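PDB 3BTP: single-strand DNA-binding protein from Agrobacterium tumefaciens, which binds single-stranded DNA of any sequence, but not double-stranded DNA, and mediates nuclear uptake of the single-stranded T-DNA copies. Local coordinates for residues 192-195 and 196-200; 286-289 and 290-294; 293-296 and 297-301; 498-501 and 502-506. All blocks are in the same frame, centred on the assembly; numbering follows the deposited sequence. Where two conformers were deposited one is given.

Contact 1: residues 192-195 and 196-200; sequences FQYK and LEVWN
Two and a half turns in the middle of helix 186-206 make up this contact, with F192 and Y194 meeting L196 and V198 through side chains, and K195 meeting W199 through its carbonyl. The backbone evidence is uneven. L196 N donates to F192 O at 2.7 Å and W199 N to K195 O at 2.8 Å, whereas the intervening V198 N reaches Y194 O only weakly, at 3.5 Å, although its N-H points almost straight at the oxygen (168°). Two apolar pairs run beside these bonds on different sides of the helix. The Y194 ring stands with CG opposite its own backbone N (chi1 178°), which swings the ring forward along the helix, and CE2 comes to 3.8 Å from V198 CG2. F192 makes the looser pair, its CE2 at 4.2 Å from L196 CD2; in both cases the methyl approaches the ring obliquely. K195 and W199 are the buried members. Beyond CG the lysine is extended and ends in a salt bridge with E167, and the indole NE1 donates to T211 O while its ring meets F166 edge-to-face. F192 also meets F166, and Y194 packs on L171 and P172. One face of the helix therefore lies against helix 162-167 and the loop after it, while Q193 and E197 are exposed, a division typical of an amphipathic helix packed by one side against a neighbouring helix and loop.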
loop_
_atom_site.group_PDB
_atom_site.type_symbol
_atom_site.label_atom_id
_atom_site.label_comp_id
_atom_site.label_asym_id
_atom_site.label_seq_id
_atom_site.Cartn_x
_atom_site.Cartn_y
_atom_site.Cartn_z
ATOM N N PHE A 192 2.171 -8.136 22.298
ATOM C CA PHE A 192 3.610 -8.396 22.156
ATOM C C PHE A 192 3.974 -9.916 22.226
ATOM O O PHE A 192 4.739 -10.455 21.381
ATOM C CB PHE A 192 4.419 -7.542 23.165
ATOM C CG PHE A 192 5.872 -7.819 23.128
ATOM C CD1 PHE A 192 6.669 -7.274 22.139
ATOM C CD2 PHE A 192 6.455 -8.694 24.071
ATOM C CE1 PHE A 192 8.037 -7.587 22.077
ATOM C CE2 PHE A 192 7.781 -8.991 24.027
ATOM C CZ PHE A 192 8.581 -8.402 23.013
ATOM N N GLN A 193 3.365 -10.611 23.185
ATOM C CA GLN A 193 3.622 -12.027 23.390
ATOM C C GLN A 193 3.047 -12.737 22.194
ATOM O O GLN A 193 3.672 -13.645 21.667
ATOM C CB GLN A 193 3.020 -12.587 24.741
ATOM C CG GLN A 193 3.744 -12.187 26.011
ATOM C CD GLN A 193 3.080 -12.707 27.372
ATOM O OE1 GLN A 193 1.825 -12.866 27.513
ATOM N NE2 GLN A 193 3.953 -12.967 28.366
ATOM N N TYR A 194 1.865 -12.334 21.741
ATOM C CA TYR A 194 1.338 -12.947 20.495
ATOM C C TYR A 194 2.295 -12.783 19.281
ATOM O O TYR A 194 2.612 -13.757 18.572
ATOM C CB TYR A 194 -0.070 -12.438 20.119
ATOM C CG TYR A 194 -0.506 -13.080 18.793
ATOM C CD1 TYR A 194 -1.156 -14.316 18.772
ATOM C CD2 TYR A 194 -0.170 -12.485 17.555
ATOM C CE1 TYR A 194 -1.558 -14.934 17.536
ATOM C CE2 TYR A 194 -0.540 -13.075 16.318
ATOM C CZ TYR A 194 -1.216 -14.298 16.319
ATOM O OH TYR A 194 -1.558 -14.872 15.109
ATOM N N LYS A 195 2.713 -11.536 18.998
ATOM C CA LYS A 195 3.652 -11.290 17.858
ATOM C C LYS A 195 5.035 -11.961 18.066
ATOM O O LYS A 195 5.644 -12.432 17.104
ATOM C CB LYS A 195 3.779 -9.775 17.567
ATOM C CG LYS A 195 2.450 -9.073 17.196
ATOM C CD LYS A 195 2.684 -7.624 16.768
ATOM C CE LYS A 195 1.415 -6.893 16.692
ATOM N NZ LYS A 195 1.505 -5.674 15.825
ATOM N N LEU A 196 5.528 -11.971 19.320
ATOM C CA LEU A 196 6.809 -12.647 19.692
ATOM C C LEU A 196 6.824 -14.120 19.283
ATOM O O LEU A 196 7.828 -14.608 18.736
ATOM C CB LEU A 196 7.145 -12.471 21.192
ATOM C CG LEU A 196 8.497 -12.979 21.714
ATOM C CD1 LEU A 196 9.680 -12.174 21.077
ATOM C CD2 LEU A 196 8.608 -12.995 23.279
ATOM N N GLU A 197 5.699 -14.824 19.429
ATOM C CA GLU A 197 5.698 -16.237 19.020
ATOM C C GLU A 197 5.660 -16.437 17.514
ATOM O O GLU A 197 6.252 -17.321 17.005
ATOM C CB GLU A 197 4.548 -17.000 19.625
ATOM C CG GLU A 197 3.966 -16.419 20.843
ATOM C CD GLU A 197 3.207 -17.484 21.610
ATOM O OE1 GLU A 197 2.173 -17.994 21.047
ATOM O OE2 GLU A 197 3.689 -17.833 22.737
ATOM N N VAL A 198 4.922 -15.608 16.795
ATOM C CA VAL A 198 4.956 -15.629 15.340
ATOM C C VAL A 198 6.373 -15.309 14.886
ATOM O O VAL A 198 6.933 -16.005 14.054
ATOM C CB VAL A 198 3.920 -14.649 14.794
ATOM C CG1 VAL A 198 3.911 -14.660 13.287
ATOM C CG2 VAL A 198 2.552 -15.081 15.366
ATOM N N TRP A 199 6.948 -14.264 15.462
ATOM C CA TRP A 199 8.262 -13.773 15.056
ATOM C C TRP A 199 9.329 -14.854 15.262
ATOM O O TRP A 199 10.094 -15.169 14.347
ATOM C CB TRP A 199 8.557 -12.566 15.969
ATOM C CG TRP A 199 9.926 -12.008 15.869
ATOM C CD1 TRP A 199 10.974 -12.208 16.740
ATOM C CD2 TRP A 199 10.397 -11.091 14.868
ATOM N NE1 TRP A 199 12.051 -11.499 16.330
ATOM C CE2 TRP A 199 11.738 -10.795 15.188
ATOM C CE3 TRP A 199 9.793 -10.446 13.772
ATOM C CZ2 TRP A 199 12.493 -9.877 14.453
ATOM C CZ3 TRP A 199 10.562 -9.560 13.005
ATOM C CH2 TRP A 199 11.883 -9.271 13.364
ATOM N N ASN A 200 9.392 -15.393 16.486
ATOM C CA ASN A 200 10.288 -16.527 16.870
ATOM C C ASN A 200 10.168 -17.780 16.023
ATOM O O ASN A 200 11.177 -18.370 15.562
ATOM C CB ASN A 200 10.099 -16.851 18.344
ATOM C CG ASN A 200 10.829 -15.879 19.204
ATOM O OD1 ASN A 200 10.640 -15.831 20.419
ATOM N ND2 ASN A 200 11.703 -15.067 18.567
#

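Contact 2: residues 286-289 and 290-294; sequences KRFE and EFERA
E289 O is gripped twice by R293: the backbone R293 N donates to it at 3.0 Å, and the side-chain R293 NE adds a weak bond at 3.3 Å. The second bond arises because the arginine chain bends at chi3 (-45°), folding NE back over the turn. A straighter bond, from E292 N to F288 O at 2.8 Å, runs next to it. R287 occupies the N-cap position, and its carbonyl takes weak bonds from E290 N and F291 N. Ahead of the cap, K286 stretches past E290, so that its CD is 3.3 Å from E290 OE2 and the salt bridge from NZ to the same oxygen is long and weak at 3.4 Å. On the inward side, F288 CE1 comes to the edge of the F291 ring, 4.0 Å from its CD2. E292 CB lies over one face of the F288 ring, displaced toward the rim. D329 accepts from F288 N and pairs with R287, while F332 meets both phenylalanine rings. With E289, E290 and E292 in the first turn and a half, the negative side chains would probably interact favourably with the helix dipole. K286 probably offsets part of the charge on E290, while E289 OE2 and E292 OE1, 4.8 Å apart, would repel each other mildly.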
loop_
_atom_site.group_PDB
_atom_site.type_symbol
_atom_site.label_atom_id
_atom_site.label_comp_id
_atom_site.label_asym_id
_atom_site.label_seq_id
_atom_site.Cartn_x
_atom_site.Cartn_y
_atom_site.Cartn_z
ATOM N N LYS A 286 14.156 13.734 -14.778
ATOM C CA LYS A 286 13.797 12.522 -15.517
ATOM C C LYS A 286 12.841 11.608 -14.706
ATOM O O LYS A 286 12.904 11.560 -13.457
ATOM C CB LYS A 286 15.046 11.759 -15.928
ATOM C CG LYS A 286 15.855 12.405 -17.076
ATOM C CD LYS A 286 17.013 11.475 -17.564
ATOM C CE LYS A 286 17.970 12.175 -18.612
ATOM N NZ LYS A 286 17.272 12.441 -19.974
ATOM N N ARG A 287 11.989 10.865 -15.410
ATOM C CA ARG A 287 10.857 10.178 -14.781
ATOM C C ARG A 287 11.318 8.836 -14.252
ATOM O O ARG A 287 12.238 8.232 -14.831
ATOM C CB ARG A 287 9.701 9.970 -15.750
ATOM C CG ARG A 287 9.016 11.258 -16.202
ATOM C CD ARG A 287 7.795 11.542 -15.376
ATOM N NE ARG A 287 7.202 12.866 -15.624
ATOM C CZ ARG A 287 6.059 13.294 -15.076
ATOM N NH1 ARG A 287 5.340 12.499 -14.246
ATOM N NH2 ARG A 287 5.637 14.531 -15.343
ATOM N N PHE A 288 10.668 8.358 -13.185
ATOM C CA PHE A 288 10.998 7.053 -12.654
ATOM C C PHE A 288 11.022 5.973 -13.759
ATOM O O PHE A 288 11.957 5.170 -13.794
ATOM C CB PHE A 288 10.073 6.608 -11.530
ATOM C CG PHE A 288 10.319 5.177 -11.111
ATOM C CD1 PHE A 288 11.461 4.836 -10.405
ATOM C CD2 PHE A 288 9.421 4.170 -11.458
ATOM C CE1 PHE A 288 11.710 3.500 -10.049
ATOM C CE2 PHE A 288 9.649 2.833 -11.103
ATOM C CZ PHE A 288 10.786 2.496 -10.389
ATOM N N GLU A 289 10.008 5.981 -14.627
ATOM C CA GLU A 289 9.894 4.998 -15.742
ATOM C C GLU A 289 11.116 4.915 -16.671
ATOM O O GLU A 289 11.445 3.863 -17.195
ATOM C CB GLU A 289 8.614 5.263 -16.578
ATOM C CG GLU A 289 7.320 5.006 -15.780
ATOM C CD GLU A 289 7.076 5.969 -14.539
ATOM O OE1 GLU A 289 7.415 7.196 -14.589
ATOM O OE2 GLU A 289 6.479 5.461 -13.521
ATOM N N GLU A 290 11.787 6.032 -16.855
ATOM C CA GLU A 290 13.077 6.031 -17.562
ATOM C C GLU A 290 14.195 5.323 -16.765
ATOM O O GLU A 290 15.020 4.598 -17.323
ATOM C CB GLU A 290 13.471 7.485 -17.875
ATOM C CG GLU A 290 14.563 7.608 -18.900
ATOM C CD GLU A 290 14.681 9.054 -19.392
ATOM O OE1 GLU A 290 13.646 9.788 -19.315
ATOM O OE2 GLU A 290 15.795 9.433 -19.818
ATOM N N PHE A 291 14.251 5.596 -15.463
ATOM C CA PHE A 291 15.270 4.939 -14.639
ATOM C C PHE A 291 15.019 3.452 -14.709
ATOM O O PHE A 291 15.907 2.670 -14.924
ATOM C CB PHE A 291 15.226 5.499 -13.212
ATOM C CG PHE A 291 16.056 4.732 -12.215
ATOM C CD1 PHE A 291 17.455 4.917 -12.148
ATOM C CD2 PHE A 291 15.441 3.805 -11.352
ATOM C CE1 PHE A 291 18.234 4.207 -11.221
ATOM C CE2 PHE A 291 16.183 3.118 -10.415
ATOM C CZ PHE A 291 17.608 3.300 -10.339
ATOM N N GLU A 292 13.757 3.100 -14.540
ATOM C CA GLU A 292 13.260 1.763 -14.550
ATOM C C GLU A 292 13.679 0.999 -15.846
ATOM O O GLU A 292 14.155 -0.155 -15.786
ATOM C CB GLU A 292 11.746 1.821 -14.400
ATOM C CG GLU A 292 11.092 0.524 -14.704
ATOM C CD GLU A 292 9.679 0.434 -14.177
ATOM O OE1 GLU A 292 8.902 1.412 -14.327
ATOM O OE2 GLU A 292 9.333 -0.632 -13.615
ATOM N N ARG A 293 13.503 1.643 -16.996
ATOM C CA ARG A 293 13.870 1.032 -18.281
ATOM C C ARG A 293 15.367 0.815 -18.473
ATOM O O ARG A 293 15.764 -0.164 -19.008
ATOM C CB ARG A 293 13.248 1.796 -19.441
ATOM C CG ARG A 293 11.837 1.282 -19.701
ATOM C CD ARG A 293 11.059 2.149 -20.745
ATOM N NE ARG A 293 11.202 3.590 -20.498
ATOM C CZ ARG A 293 11.755 4.440 -21.365
ATOM N NH1 ARG A 293 12.168 3.988 -22.558
ATOM N NH2 ARG A 293 11.862 5.740 -21.065
ATOM N N ALA A 294 16.176 1.703 -17.939
ATOM C CA ALA A 294 17.624 1.596 -17.980
ATOM C C ALA A 294 18.115 0.540 -16.978
ATOM O O ALA A 294 19.179 -0.091 -17.157
ATOM C CB ALA A 294 18.230 2.968 -17.686
#

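Contact 3: residues 293-296 and 297-301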
loop_
_atom_site.group_PDB
_atom_site.type_symbol
_atom_site.label_atom_id
_atom_site.label_comp_id
_atom_site.label_asym_id
_atom_site.label_seq_id
_atom_site.Cartn_x
_atom_site.Cartn_y
_atom_site.Cartn_z
ATOM N N ARG A 293 13.503 1.643 -16.996
ATOM C CA ARG A 293 13.870 1.032 -18.281
ATOM C C ARG A 293 15.367 0.815 -18.473
ATOM O O ARG A 293 15.764 -0.164 -19.008
ATOM C CB ARG A 293 13.248 1.796 -19.441
ATOM C CG ARG A 293 11.837 1.282 -19.701
ATOM C CD ARG A 293 11.059 2.149 -20.745
ATOM N NE ARG A 293 11.202 3.590 -20.498
ATOM C CZ ARG A 293 11.755 4.440 -21.365
ATOM N NH1 ARG A 293 12.168 3.988 -22.558
ATOM N NH2 ARG A 293 11.862 5.740 -21.065
ATOM N N ALA A 294 16.176 1.703 -17.939
ATOM C CA ALA A 294 17.624 1.596 -17.980
ATOM C C ALA A 294 18.115 0.540 -16.978
ATOM O O ALA A 294 19.179 -0.091 -17.157
ATOM C CB ALA A 294 18.230 2.968 -17.686
ATOM N N ILE A 295 17.343 0.339 -15.908
ATOM C CA ILE A 295 17.674 -0.715 -14.980
ATOM C C ILE A 295 17.379 -2.056 -15.627
ATOM O O ILE A 295 18.102 -3.004 -15.464
ATOM C CB ILE A 295 16.902 -0.581 -13.634
ATOM C CG1 ILE A 295 17.386 0.633 -12.827
ATOM C CG2 ILE A 295 16.955 -1.920 -12.825
ATOM C CD1 ILE A 295 18.800 0.550 -12.437
ATOM N N LYS A 296 16.274 -2.188 -16.316
ATOM C CA LYS A 296 15.995 -3.518 -16.776
ATOM C C LYS A 296 16.783 -3.899 -18.056
ATOM O O LYS A 296 17.171 -5.053 -18.243
ATOM C CB LYS A 296 14.509 -3.825 -16.784
ATOM C CG LYS A 296 13.669 -2.793 -17.314
ATOM C CD LYS A 296 12.273 -3.303 -17.252
ATOM C CE LYS A 296 11.920 -3.618 -15.839
ATOM N NZ LYS A 296 10.568 -4.204 -15.902
ATOM N N THR A 297 17.118 -2.888 -18.852
ATOM C CA THR A 297 18.146 -3.029 -19.864
ATOM C C THR A 297 19.506 -3.516 -19.347
ATOM O O THR A 297 20.031 -4.516 -19.846
ATOM C CB THR A 297 18.274 -1.749 -20.643
ATOM O OG1 THR A 297 17.045 -1.593 -21.379
ATOM C CG2 THR A 297 19.466 -1.858 -21.567
ATOM N N LYS A 298 20.059 -2.866 -18.330
ATOM C CA LYS A 298 21.327 -3.315 -17.668
ATOM C C LYS A 298 21.301 -4.727 -16.997
ATOM O O LYS A 298 22.290 -5.498 -17.105
ATOM C CB LYS A 298 21.734 -2.286 -16.616
ATOM C CG LYS A 298 23.161 -2.377 -16.222
ATOM C CD LYS A 298 23.631 -1.235 -15.264
ATOM C CE LYS A 298 25.082 -1.547 -14.920
ATOM N NZ LYS A 298 25.753 -0.550 -14.027
ATOM N N TYR A 299 20.188 -5.054 -16.301
ATOM C CA TYR A 299 20.172 -6.206 -15.400
ATOM C C TYR A 299 19.292 -7.358 -15.797
ATOM O O TYR A 299 19.506 -8.441 -15.319
ATOM C CB TYR A 299 19.837 -5.793 -13.974
ATOM C CG TYR A 299 20.899 -4.922 -13.382
ATOM C CD1 TYR A 299 22.214 -5.423 -13.119
ATOM C CD2 TYR A 299 20.634 -3.569 -13.117
ATOM C CE1 TYR A 299 23.213 -4.593 -12.586
ATOM C CE2 TYR A 299 21.594 -2.753 -12.566
ATOM C CZ TYR A 299 22.866 -3.250 -12.304
ATOM O OH TYR A 299 23.765 -2.361 -11.743
ATOM N N GLY A 300 18.330 -7.131 -16.680
ATOM C CA GLY A 300 17.317 -8.122 -16.966
ATOM C C GLY A 300 15.951 -7.551 -16.640
ATOM O O GLY A 300 15.785 -6.819 -15.672
ATOM N N SER A 301 14.952 -7.916 -17.418
ATOM C CA SER A 301 13.642 -7.356 -17.224
ATOM C C SER A 301 12.898 -7.899 -15.993
ATOM O O SER A 301 11.884 -7.356 -15.641
ATOM C CB SER A 301 12.828 -7.514 -18.504
ATOM O OG SER A 301 12.620 -8.904 -18.689
#
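This is a helix C-terminal contact: R293, I295 and K296 meet T297, Y299, G300 and S301 where helix 288-299 ends before strand 304-308. R293 O accepts two bonds from the same threonine, from T297 N at 3.0 Å and from T297 OG1 at 3.1 Å, and the two donors reach it from opposite faces of the carbonyl plane. The hydroxyl can do so because it lies opposite the carbonyl carbon of T297 (chi1 -67°), turned back along the helix. The last turn closes with G300 N donating to K296 O at 2.8 Å. G300 then leaves helical geometry with phi 120°, a conformation where a beta carbon would collide with the carbonyl oxygen of Y299. K296 follows the departing chain: its CG takes the crowded position between N and C, the chain bends at chi3, and NZ makes a weak bond to S301 O at 3.4 Å. On the inner side I295 CG2 sits 4.0 Å from Y299 CD2, and both side chains pack on I265 of strand 263-266. The Y299 ring has K298 CG over the centre of one face, 3.9 Å above its plane, and also meets H273. G300 O accepts a hydrogen bond from T303 OG1. Taken together, the evidence describes a glycine-terminated helix lying on an antiparallel sheet and turning into its next strand.

Contact 4: residues 498-501 and 502-506; sequences VVEY and ERLMM
E500 folds at chi2 (-68°) and R503 at chi3 (81°), and these two bends lay their side chains alongside each other, pointing the same way. The result is a side-on, two-bonded salt bridge. R503 NE meets E500 OE2 at 2.6 Å, with the oxygen in the guanidinium plane, while R503 NH2 meets the syn lone pair of E500 OE1 at 2.8 Å. Each oxygen has its own nitrogen, and with the two planes only 29° apart this pairing would restrain rotation of both groups. L504 CG lies over one guanidinium face toward its rim, and L504 N donates to E500 O at 3.0 Å. R503 also touches a crystal neighbour, so its pose may not depend on the glutamate alone. The helix then ends in a Schellman motif: M505 adopts positive phi, M506 N donates to Y501 O at 2.7 Å, and M505 N to E502 O at 3.2 Å. M506 CB lies 3.9 Å from Y501 CD2, a contact that is doubtful because M506 was modelled twice. Helix 498-503 directly follows barrel strand 494-497. It rests on strand 480-485, where V498 packs on V480 and I482, Y501 on I482, and the Y501 hydroxyl is hydrogen-bonded to D484.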
loop_
_atom_site.group_PDB
_atom_site.type_symbol
_atom_site.label_atom_id
_atom_site.label_comp_id
_atom_site.label_asym_id
_atom_site.label_seq_id
_atom_site.Cartn_x
_atom_site.Cartn_y
_atom_site.Cartn_z
ATOM N N VAL A 498 -18.610 14.577 -8.468
ATOM C CA VAL A 498 -19.192 15.901 -8.181
ATOM C C VAL A 498 -18.902 16.970 -9.255
ATOM O O VAL A 498 -19.781 17.794 -9.523
ATOM C CB VAL A 498 -18.927 16.483 -6.723
ATOM C CG1 VAL A 498 -19.977 16.033 -5.735
ATOM C CG2 VAL A 498 -17.593 16.201 -6.212
ATOM N N VAL A 499 -17.736 16.925 -9.903
ATOM C CA VAL A 499 -17.320 17.898 -10.935
ATOM C C VAL A 499 -18.247 17.926 -12.126
ATOM O O VAL A 499 -18.496 19.002 -12.746
ATOM C CB VAL A 499 -15.841 17.655 -11.438
ATOM C CG1 VAL A 499 -15.493 18.573 -12.592
ATOM C CG2 VAL A 499 -14.816 17.898 -10.287
ATOM N N GLU A 500 -18.778 16.754 -12.459
ATOM C CA GLU A 500 -19.818 16.712 -13.448
ATOM C C GLU A 500 -21.106 17.365 -12.955
ATOM O O GLU A 500 -21.839 17.914 -13.755
ATOM C CB GLU A 500 -20.082 15.274 -13.932
ATOM C CG GLU A 500 -19.057 14.791 -14.890
ATOM C CD GLU A 500 -19.160 15.569 -16.205
ATOM O OE1 GLU A 500 -20.150 15.301 -16.957
ATOM O OE2 GLU A 500 -18.288 16.463 -16.451
ATOM N N TYR A 501 -21.403 17.284 -11.650
ATOM C CA TYR A 501 -22.633 17.920 -11.137
ATOM C C TYR A 501 -22.558 19.467 -11.313
ATOM O O TYR A 501 -23.523 20.099 -11.730
ATOM C CB TYR A 501 -22.926 17.548 -9.681
ATOM C CG TYR A 501 -23.730 16.275 -9.522
ATOM C CD1 TYR A 501 -23.146 15.031 -9.718
ATOM C CD2 TYR A 501 -25.088 16.328 -9.210
ATOM C CE1 TYR A 501 -23.870 13.871 -9.577
ATOM C CE2 TYR A 501 -25.884 15.142 -9.081
ATOM C CZ TYR A 501 -25.247 13.922 -9.254
ATOM O OH TYR A 501 -25.968 12.776 -9.078
ATOM N N GLU A 502 -21.403 20.010 -11.014
ATOM C CA GLU A 502 -21.083 21.411 -11.197
ATOM C C GLU A 502 -21.074 21.860 -12.654
ATOM O O GLU A 502 -21.600 22.885 -12.977
ATOM C CB GLU A 502 -19.707 21.649 -10.592
ATOM C CG GLU A 502 -19.658 22.745 -9.629
ATOM C CD GLU A 502 -18.253 22.840 -8.981
ATOM O OE1 GLU A 502 -17.908 21.890 -8.192
ATOM O OE2 GLU A 502 -17.515 23.827 -9.287
ATOM N N ARG A 503 -20.500 21.071 -13.530
ATOM C CA ARG A 503 -20.360 21.416 -14.922
ATOM C C ARG A 503 -21.751 21.452 -15.554
ATOM O O ARG A 503 -22.110 22.422 -16.181
ATOM C CB ARG A 503 -19.402 20.453 -15.644
ATOM C CG ARG A 503 -19.264 20.687 -17.179
ATOM C CD ARG A 503 -18.308 19.608 -17.796
ATOM N NE ARG A 503 -19.014 18.320 -18.043
ATOM C CZ ARG A 503 -19.936 18.140 -18.994
ATOM N NH1 ARG A 503 -20.325 19.154 -19.786
ATOM N NH2 ARG A 503 -20.522 16.972 -19.133
ATOM N N LEU A 504 -22.564 20.429 -15.306
ATOM C CA LEU A 504 -23.932 20.397 -15.834
ATOM C C LEU A 504 -24.936 21.198 -15.008
ATOM O O LEU A 504 -26.112 21.187 -15.334
ATOM C CB LEU A 504 -24.418 18.940 -15.987
ATOM C CG LEU A 504 -23.579 18.089 -16.951
ATOM C CD1 LEU A 504 -23.975 16.618 -16.922
ATOM C CD2 LEU A 504 -23.707 18.671 -18.342
ATOM N N MET A 505 -24.470 21.888 -13.959
ATOM C CA MET A 505 -25.340 22.663 -13.028
ATOM C C MET A 505 -26.475 21.781 -12.441
ATOM O O MET A 505 -27.620 22.217 -12.274
ATOM C CB MET A 505 -25.863 23.999 -13.688
ATOM C CG MET A 505 -24.744 25.006 -13.985
ATOM S SD MET A 505 -25.178 26.394 -15.047
ATOM C CE MET A 505 -25.187 25.665 -16.641
ATOM N N MET A 506 -26.139 20.515 -12.167
ATOM C CA MET A 506 -27.113 19.615 -11.581
ATOM C C MET A 506 -26.999 19.690 -10.081
ATOM O O MET A 506 -25.909 19.579 -9.502
ATOM C CB MET A 506 -26.928 18.182 -12.110
ATOM C CG MET A 506 -27.277 18.032 -13.609
ATOM S SD MET A 506 -28.963 18.566 -13.999
ATOM C CE MET A 506 -28.767 19.959 -15.109
#

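Overall arrangement
All four contacts are local, between adjoining segments, so none closes a long loop and none crosses another. Contact 1 comes first, midway along helix 186-206, and joins that helix to helix 162-167. Contacts 2 and 3 follow on helix 288-299, at its start and its end. They share R293 and A294, have centres about 10 Å apart, and together set F291, I295 and Y299 along strand 263-266. The centres of contacts 1 and 2 are about 40 Å apart, on opposite sides of the chain's centre. Contact 4 ends the series on the closed eight-stranded barrel, with its centre about 53 Å from that of contact 1.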